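Local coordinates for yersinopine synthase (Yersinia pestis, PDB 6C4M), which catalyses the NADPH-dependent reductive condensation of pyruvate with an amino acid-derived intermediate, the last step in making the metallophore yersinopine, at residues Thr388-Pro400 against Phe441-Leu454. Sequence-based numbering, arbitrary orientation.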
loop_
_atom_site.group_PDB
_atom_site.type_symbol
_atom_site.label_atom_id
_atom_site.label_comp_id
_atom_site.label_asym_id
_atom_site.label_seq_id
_atom_site.Cartn_x
_atom_site.Cartn_y
_atom_site.Cartn_z
ATOM N N THR A 388 -14.915 8.082 -17.261
ATOM C CA THR A 388 -16.222 7.453 -17.399
ATOM C C THR A 388 -16.739 7.561 -18.828
ATOM O O THR A 388 -16.257 8.358 -19.642
ATOM C CB THR A 388 -17.249 8.098 -16.450
ATOM O OG1 THR A 388 -17.563 9.428 -16.890
ATOM C CG2 THR A 388 -16.728 8.165 -15.024
ATOM N N VAL A 389 -17.772 6.770 -19.115
ATOM C CA VAL A 389 -18.531 6.958 -20.347
ATOM C C VAL A 389 -18.996 8.402 -20.411
ATOM O O VAL A 389 -19.212 9.043 -19.374
ATOM C CB VAL A 389 -19.734 6.009 -20.446
ATOM C CG1 VAL A 389 -19.270 4.582 -20.613
ATOM C CG2 VAL A 389 -20.659 6.168 -19.213
ATOM N N TYR A 390 -19.213 8.898 -21.627
ATOM C CA TYR A 390 -19.567 10.289 -21.846
ATOM C C TYR A 390 -20.354 10.386 -23.144
ATOM O O TYR A 390 -20.269 9.509 -24.007
ATOM C CB TYR A 390 -18.313 11.170 -21.903
ATOM C CG TYR A 390 -17.413 10.884 -23.085
ATOM C CD1 TYR A 390 -17.613 11.523 -24.315
ATOM C CD2 TYR A 390 -16.365 9.979 -22.989
ATOM C CE1 TYR A 390 -16.792 11.269 -25.411
ATOM C CE2 TYR A 390 -15.528 9.712 -24.094
ATOM C CZ TYR A 390 -15.749 10.368 -25.299
ATOM O OH TYR A 390 -14.957 10.126 -26.409
ATOM N N GLN A 391 -21.108 11.473 -23.282
ATOM C CA GLN A 391 -21.857 11.746 -24.501
ATOM C C GLN A 391 -21.120 12.751 -25.391
ATOM O O GLN A 391 -20.457 13.671 -24.906
ATOM C CB GLN A 391 -23.249 12.270 -24.166
ATOM C CG GLN A 391 -24.193 11.180 -23.772
ATOM C CD GLN A 391 -25.518 11.711 -23.289
ATOM O OE1 GLN A 391 -25.600 12.405 -22.272
ATOM N NE2 GLN A 391 -26.567 11.392 -24.020
ATOM N N ASP A 392 -21.250 12.572 -26.704
ATOM C CA ASP A 392 -20.628 13.503 -27.640
ATOM C C ASP A 392 -21.643 14.587 -28.018
ATOM O O ASP A 392 -22.718 14.695 -27.417
ATOM C CB ASP A 392 -20.045 12.763 -28.850
ATOM C CG ASP A 392 -21.089 12.053 -29.701
ATOM O OD1 ASP A 392 -22.298 12.351 -29.597
ATOM O OD2 ASP A 392 -20.668 11.176 -30.490
ATOM N N ALA A 393 -21.289 15.433 -28.995
ATOM C CA ALA A 393 -22.140 16.572 -29.352
ATOM C C ALA A 393 -23.502 16.130 -29.871
ATOM O O ALA A 393 -24.490 16.866 -29.737
ATOM C CB ALA A 393 -21.448 17.440 -30.402
ATOM N N ASN A 394 -23.579 14.948 -30.471
ATOM C CA ASN A 394 -24.848 14.387 -30.905
ATOM C C ASN A 394 -25.523 13.546 -29.828
ATOM O O ASN A 394 -26.437 12.778 -30.141
ATOM C CB ASN A 394 -24.636 13.555 -32.169
ATOM C CG ASN A 394 -24.208 14.404 -33.353
ATOM O OD1 ASN A 394 -25.045 15.011 -34.024
ATOM N ND2 ASN A 394 -22.904 14.460 -33.608
ATOM N N ALA A 395 -25.091 13.662 -28.575
ATOM C CA ALA A 395 -25.701 12.958 -27.445
ATOM C C ALA A 395 -25.485 11.447 -27.491
ATOM O O ALA A 395 -26.211 10.695 -26.831
ATOM C CB ALA A 395 -27.200 13.263 -27.358
ATOM N N LEU A 396 -24.503 10.981 -28.257
ATOM C CA LEU A 396 -24.195 9.565 -28.341
ATOM C C LEU A 396 -23.142 9.213 -27.306
ATOM O O LEU A 396 -22.167 9.955 -27.113
ATOM C CB LEU A 396 -23.686 9.196 -29.734
ATOM C CG LEU A 396 -24.711 9.220 -30.876
ATOM C CD1 LEU A 396 -23.999 8.891 -32.201
ATOM C CD2 LEU A 396 -25.855 8.255 -30.603
ATOM N N TRP A 397 -23.326 8.057 -26.675
ATOM C CA TRP A 397 -22.424 7.628 -25.614
ATOM C C TRP A 397 -21.149 7.016 -26.175
ATOM O O TRP A 397 -21.185 6.235 -27.136
ATOM C CB TRP A 397 -23.118 6.614 -24.711
ATOM C CG TRP A 397 -24.169 7.213 -23.860
ATOM C CD1 TRP A 397 -25.516 7.195 -24.082
ATOM C CD2 TRP A 397 -23.967 7.925 -22.633
ATOM N NE1 TRP A 397 -26.159 7.853 -23.068
ATOM C CE2 TRP A 397 -25.235 8.314 -22.167
ATOM C CE3 TRP A 397 -22.831 8.269 -21.882
ATOM C CZ2 TRP A 397 -25.410 9.032 -20.977
ATOM C CZ3 TRP A 397 -23.003 8.987 -20.718
ATOM C CH2 TRP A 397 -24.293 9.353 -20.268
ATOM N N HIS A 398 -20.020 7.374 -25.555
ATOM C CA HIS A 398 -18.695 6.855 -25.883
ATOM C C HIS A 398 -18.040 6.227 -24.658
ATOM O O HIS A 398 -18.327 6.593 -23.515
ATOM C CB HIS A 398 -17.729 7.955 -26.356
ATOM C CG HIS A 398 -17.997 8.483 -27.727
ATOM N ND1 HIS A 398 -17.123 8.293 -28.776
ATOM C CD2 HIS A 398 -19.015 9.232 -28.209
ATOM C CE1 HIS A 398 -17.607 8.881 -29.856
ATOM N NE2 HIS A 398 -18.753 9.461 -29.539
ATOM N N LEU A 399 -17.109 5.325 -24.919
ATOM C CA LEU A 399 -16.097 4.925 -23.951
ATOM C C LEU A 399 -14.887 5.839 -24.038
ATOM O O LEU A 399 -14.487 6.225 -25.143
ATOM C CB LEU A 399 -15.655 3.500 -24.223
ATOM C CG LEU A 399 -16.756 2.482 -23.940
ATOM C CD1 LEU A 399 -16.500 1.233 -24.746
ATOM C CD2 LEU A 399 -16.780 2.168 -22.459
ATOM N N PRO A 400 -14.245 6.166 -22.913
ATOM C CA PRO A 400 -12.966 6.892 -22.978
ATOM C C PRO A 400 -11.857 5.989 -23.491
ATOM O O PRO A 400 -11.995 4.765 -23.572
ATOM C CB PRO A 400 -12.718 7.324 -21.541
ATOM C CG PRO A 400 -13.469 6.333 -20.710
ATOM C CD PRO A 400 -14.623 5.836 -21.522
ATOM N N PHE A 441 -24.631 -1.748 -19.927
ATOM C CA PHE A 441 -24.705 -0.305 -20.135
ATOM C C PHE A 441 -25.533 0.045 -21.376
ATOM O O PHE A 441 -26.361 0.962 -21.346
ATOM C CB PHE A 441 -23.305 0.280 -20.272
ATOM C CG PHE A 441 -23.301 1.712 -20.721
ATOM C CD1 PHE A 441 -23.632 2.728 -19.831
ATOM C CD2 PHE A 441 -23.008 2.038 -22.033
ATOM C CE1 PHE A 441 -23.633 4.054 -20.235
ATOM C CE2 PHE A 441 -23.014 3.359 -22.455
ATOM C CZ PHE A 441 -23.324 4.369 -21.561
ATOM N N ILE A 442 -25.291 -0.645 -22.493
ATOM C CA ILE A 442 -26.029 -0.340 -23.716
ATOM C C ILE A 442 -27.527 -0.516 -23.484
ATOM O O ILE A 442 -28.352 0.221 -24.046
ATOM C CB ILE A 442 -25.529 -1.225 -24.881
ATOM C CG1 ILE A 442 -24.110 -0.809 -25.271
ATOM C CG2 ILE A 442 -26.522 -1.176 -26.099
ATOM C CD1 ILE A 442 -23.421 -1.788 -26.181
ATOM N N ASP A 443 -27.909 -1.492 -22.660
ATOM C CA ASP A 443 -29.330 -1.706 -22.389
ATOM C C ASP A 443 -29.909 -0.570 -21.549
ATOM O O ASP A 443 -31.060 -0.161 -21.748
ATOM C CB ASP A 443 -29.548 -3.050 -21.695
ATOM C CG ASP A 443 -29.247 -4.238 -22.597
ATOM O OD1 ASP A 443 -29.163 -4.046 -23.819
ATOM O OD2 ASP A 443 -29.106 -5.370 -22.081
ATOM N N ARG A 444 -29.138 -0.059 -20.588
ATOM C CA ARG A 444 -29.614 1.052 -19.773
ATOM C C ARG A 444 -29.871 2.289 -20.620
ATOM O O ARG A 444 -30.883 2.978 -20.441
ATOM C CB ARG A 444 -28.593 1.370 -18.689
ATOM C CG ARG A 444 -28.504 0.327 -17.616
ATOM C CD ARG A 444 -27.886 0.916 -16.356
ATOM N NE ARG A 444 -26.437 1.169 -16.457
ATOM C CZ ARG A 444 -25.514 0.211 -16.440
ATOM N NH1 ARG A 444 -25.879 -1.066 -16.401
ATOM N NH2 ARG A 444 -24.224 0.519 -16.480
ATOM N N VAL A 445 -28.945 2.608 -21.530
ATOM C CA VAL A 445 -29.042 3.854 -22.277
ATOM C C VAL A 445 -29.766 3.684 -23.606
ATOM O O VAL A 445 -30.200 4.687 -24.188
ATOM C CB VAL A 445 -27.657 4.465 -22.563
ATOM C CG1 VAL A 445 -26.895 4.737 -21.264
ATOM C CG2 VAL A 445 -26.859 3.552 -23.483
ATOM N N GLY A 446 -29.897 2.458 -24.108
ATOM C CA GLY A 446 -30.370 2.273 -25.475
ATOM C C GLY A 446 -29.296 2.278 -26.563
ATOM O O GLY A 446 -28.510 3.229 -26.711
ATOM N N GLU A 447 -29.305 1.195 -27.352
ATOM C CA GLU A 447 -28.389 1.027 -28.482
ATOM C C GLU A 447 -28.452 2.208 -29.453
ATOM O O GLU A 447 -27.424 2.625 -30.001
ATOM C CB GLU A 447 -28.716 -0.296 -29.190
ATOM C CG GLU A 447 -27.936 -0.576 -30.486
ATOM C CD GLU A 447 -27.663 -2.073 -30.716
ATOM O OE1 GLU A 447 -28.110 -2.900 -29.903
ATOM O OE2 GLU A 447 -26.978 -2.416 -31.706
ATOM N N GLU A 448 -29.643 2.770 -29.668
ATOM C CA GLU A 448 -29.780 3.904 -30.578
ATOM C C GLU A 448 -29.076 5.147 -30.058
ATOM O O GLU A 448 -28.827 6.079 -30.834
ATOM C CB GLU A 448 -31.258 4.225 -30.839
ATOM C CG GLU A 448 -32.039 4.737 -29.632
ATOM C CD GLU A 448 -32.642 3.626 -28.748
ATOM O OE1 GLU A 448 -32.121 2.484 -28.708
ATOM O OE2 GLU A 448 -33.651 3.913 -28.076
ATOM N N HIS A 449 -28.721 5.169 -28.781
ATOM C CA HIS A 449 -28.034 6.295 -28.165
ATOM C C HIS A 449 -26.557 6.027 -27.945
ATOM O O HIS A 449 -25.897 6.789 -27.228
ATOM C CB HIS A 449 -28.700 6.633 -26.836
ATOM C CG HIS A 449 -30.122 7.057 -26.981
ATOM N ND1 HIS A 449 -31.156 6.422 -26.327
ATOM C CD2 HIS A 449 -30.684 8.047 -27.711
ATOM C CE1 HIS A 449 -32.295 7.009 -26.646
ATOM N NE2 HIS A 449 -32.037 7.996 -27.484
ATOM N N CYS A 450 -26.030 4.958 -28.527
ATOM C CA CYS A 450 -24.618 4.615 -28.424
ATOM C C CYS A 450 -23.873 4.912 -29.715
ATOM O O CYS A 450 -24.342 4.577 -30.809
ATOM C CB CYS A 450 -24.458 3.138 -28.093
ATOM S SG CYS A 450 -25.036 2.763 -26.451
ATOM N N HIS A 451 -22.689 5.498 -29.571
ATOM C CA HIS A 451 -21.802 5.654 -30.703
ATOM C C HIS A 451 -21.459 4.281 -31.281
ATOM O O HIS A 451 -21.333 3.313 -30.528
ATOM C CB HIS A 451 -20.525 6.378 -30.286
ATOM C CG HIS A 451 -19.658 6.782 -31.441
ATOM N ND1 HIS A 451 -18.621 6.002 -31.897
ATOM C CD2 HIS A 451 -19.684 7.879 -32.235
ATOM C CE1 HIS A 451 -18.027 6.610 -32.910
ATOM N NE2 HIS A 451 -18.656 7.748 -33.138
ATOM N N PRO A 452 -21.309 4.157 -32.610
ATOM C CA PRO A 452 -21.019 2.835 -33.202
ATOM C C PRO A 452 -19.775 2.157 -32.661
ATOM O O PRO A 452 -19.686 0.921 -32.723
ATOM C CB PRO A 452 -20.859 3.151 -34.701
ATOM C CG PRO A 452 -21.720 4.338 -34.913
ATOM C CD PRO A 452 -21.605 5.163 -33.647
ATOM N N SER A 453 -18.801 2.915 -32.151
ATOM C CA SER A 453 -17.629 2.291 -31.544
ATOM C C SER A 453 -18.007 1.389 -30.373
ATOM O O SER A 453 -17.287 0.431 -30.077
ATOM C CB SER A 453 -16.639 3.359 -31.089
ATOM O OG SER A 453 -17.219 4.274 -30.175
ATOM N N LEU A 454 -19.127 1.669 -29.696
ATOM C CA LEU A 454 -19.592 0.774 -28.639
ATOM C C LEU A 454 -20.173 -0.533 -29.163
ATOM O O LEU A 454 -20.411 -1.442 -28.355
ATOM C CB LEU A 454 -20.667 1.452 -27.777
ATOM C CG LEU A 454 -20.150 2.224 -26.583
ATOM C CD1 LEU A 454 -19.121 3.242 -26.982
ATOM C CD2 LEU A 454 -21.283 2.911 -25.834
HETATM O O HOH W 1 -16.500 4.891 -27.666
#
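The carbonyl oxygen of His449 is gripped twice. Trp397 N donates a hydrogen bond to His449 O at 2.9 Å, and Leu396 CA adds a CA-H...O contact. His451 N answers with a bond to Trp397 O (3.0 Å). Together they make a single beta bridge between Trp397 and Cys450.

The Trp397 indole is sandwiched. Phe441 turns its edge to one face, an edge-to-face pair with planes at 89°, and Phe441 CZ lies 3.8 Å from Trp397 CG. Val445 CG1 makes a CH-pi contact over the five-membered ring on that same face. Gln391 CG covers the opposite face.

Two histidines meet on the other side of the hairpin. Their planes are 32° apart, with His398 CE1 over the centre of the His451 ring. The His451 chi1 of -170° carries its imidazole alongside that of His398. His451 CB lies over the face of the His398 ring, 3.8 Å from the centroid. Asp392 OD2 accepts His398 NE2 at 2.7 Å, in the imidazole plane, which fixes the rotation of that ring. Ser453 OG hydrogen-bonds to His451 ND1 (2.8 Å) and to a water that accepts Leu399 N.

The contact lies near the cofactor: the Ser453 side chain is about 7 Å from the bound NADP, and that of His398 about 7 Å from the side chain of Arg54, which binds NADP(+). Strands 390-391 and 397-398 form a two-stranded antiparallel hairpin, docked on the C-terminal end of helix 425-445 and the chain after it. Helix 267-274 packs alongside, with Phe274 touching Val389, Leu399 and Phe441.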